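Long-range contact in uncharacterized protein (Bacteroides ovatus, PDB 3P02), which is of unknown function but pairs a DUF4973 domain of the E-set clan with a BT_3044-like C-terminal domain: residues Y31-K36 / F111-G115. Numbering follows the deposited sequence.
Sequences YANSAK and FSLDG. With EDO (1,2-ethanediol), chain G.
Lys36 and Ser112 form an antiparallel non-hydrogen-bonded pair, CA atoms 4.7 Å apart with side chains on one sheet face; beyond it both segments leave the strands as loops joined by three hydrogen bonds. Leu113 N gives an almost linear hydrogen bond to Ala35 O (2.8 Å). Asp114 (chi1 m) then takes over: its OD1 accepts Ala35 N at 2.7 Å and a water that also accepts from Lys36 NZ, while Asp114 O receives O2 of a 1,2-ethanediol at 2.5 Å. Residues 31-34 bend back sharply, with a hydrogen bond from Ala32 N to Ser34 O (2.9 Å). Tyr31 (chi1 -149°) reaches across so that its OH accepts Gly115 N (3.1 Å). A second water bonds Tyr31 OH and, weakly, Asp114 OD2. Backbone bonds link Tyr31 to Phe154, Phe111 to Tyr37 and Ser112 to Tyr89. This strand end, continued by carboxylate-to-backbone bonding, lies in the DUF4973 region where strands 36-45 and 104-112 meet strand 146-154 of another sheet, Tyr31, Ala35 and Leu113 resting on Leu153.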
# COMPACT_ATOMS: atom_id res chain seq x y z
N TYR A 31 2.34 -6.56 7.89
CA TYR A 31 1.35 -7.54 8.26
C TYR A 31 2.12 -8.80 8.71
O TYR A 31 2.63 -9.56 7.87
CB TYR A 31 0.37 -7.87 7.11
CG TYR A 31 -1.02 -8.25 7.59
CD1 TYR A 31 -1.23 -9.32 8.46
CD2 TYR A 31 -2.14 -7.56 7.14
CE1 TYR A 31 -2.51 -9.65 8.92
CE2 TYR A 31 -3.43 -7.88 7.58
CZ TYR A 31 -3.61 -8.95 8.45
OH TYR A 31 -4.88 -9.24 8.88
N ALA A 32 2.28 -8.95 10.02
CA ALA A 32 2.92 -10.14 10.61
C ALA A 32 1.78 -10.99 11.23
O ALA A 32 0.78 -11.22 10.54
CB ALA A 32 3.95 -9.70 11.63
N ASN A 33 1.89 -11.44 12.52
CA ASN A 33 0.77 -12.14 13.16
C ASN A 33 -0.40 -11.15 13.27
O ASN A 33 -1.57 -11.54 13.12
CB ASN A 33 1.18 -12.67 14.54
CG ASN A 33 2.12 -13.86 14.54
OD1 ASN A 33 2.23 -14.62 13.56
ND2 ASN A 33 2.78 -14.10 15.67
N SER A 34 -0.05 -9.87 13.43
CA SER A 34 -0.97 -8.73 13.46
C SER A 34 -0.39 -7.66 12.55
O SER A 34 0.79 -7.74 12.20
CB SER A 34 -1.14 -8.21 14.90
OG SER A 34 0.05 -7.63 15.40
N ALA A 35 -1.18 -6.66 12.19
CA ALA A 35 -0.70 -5.57 11.34
C ALA A 35 -0.71 -4.27 12.17
O ALA A 35 -1.53 -3.37 11.95
CB ALA A 35 -1.58 -5.46 10.11
N LYS A 36 0.18 -4.21 13.17
CA LYS A 36 0.27 -3.08 14.08
C LYS A 36 1.55 -2.27 13.89
O LYS A 36 2.65 -2.83 13.76
CB LYS A 36 0.20 -3.55 15.53
CG LYS A 36 -1.16 -4.09 15.92
CD LYS A 36 -1.18 -4.36 17.43
CE LYS A 36 -2.48 -4.98 17.89
NZ LYS A 36 -2.63 -6.39 17.45
N PHE A 111 -1.66 2.38 14.34
CA PHE A 111 -2.45 1.70 13.32
C PHE A 111 -2.63 0.23 13.71
O PHE A 111 -1.65 -0.40 14.15
CB PHE A 111 -1.74 1.78 11.97
CG PHE A 111 -1.79 3.18 11.38
CD1 PHE A 111 -2.95 3.63 10.75
CD2 PHE A 111 -0.72 4.05 11.52
CE1 PHE A 111 -2.99 4.90 10.18
CE2 PHE A 111 -0.77 5.33 10.97
CZ PHE A 111 -1.92 5.76 10.32
N SER A 112 -3.85 -0.30 13.53
CA SER A 112 -4.19 -1.70 13.79
C SER A 112 -4.97 -2.15 12.59
O SER A 112 -6.17 -1.90 12.51
CB SER A 112 -4.98 -1.83 15.09
OG SER A 112 -4.20 -1.42 16.20
N LEU A 113 -4.27 -2.69 11.57
CA LEU A 113 -4.89 -2.95 10.27
C LEU A 113 -5.29 -4.37 9.93
O LEU A 113 -5.59 -4.62 8.76
CB LEU A 113 -3.94 -2.42 9.18
CG LEU A 113 -3.36 -0.99 9.42
CD1 LEU A 113 -2.50 -0.57 8.26
CD2 LEU A 113 -4.49 0.06 9.60
N ASP A 114 -5.38 -5.26 10.92
CA ASP A 114 -5.83 -6.64 10.64
C ASP A 114 -7.17 -6.61 9.94
O ASP A 114 -8.07 -5.86 10.34
CB ASP A 114 -5.92 -7.45 11.94
CG ASP A 114 -4.58 -7.63 12.61
OD1 ASP A 114 -3.86 -6.62 12.78
OD2 ASP A 114 -4.30 -8.75 13.06
N GLY A 115 -7.26 -7.33 8.84
CA GLY A 115 -8.49 -7.39 8.08
C GLY A 115 -8.76 -6.24 7.13
O GLY A 115 -9.77 -6.26 6.43
C1 EDO G . -8.76 -3.29 14.00
O1 EDO G . -10.20 -3.39 13.96
C2 EDO G . -8.14 -4.06 12.85
O2 EDO G . -8.93 -5.22 12.61
O HOH W 1 -5.11 -11.07 10.81
O HOH W 2 -4.31 -5.28 15.02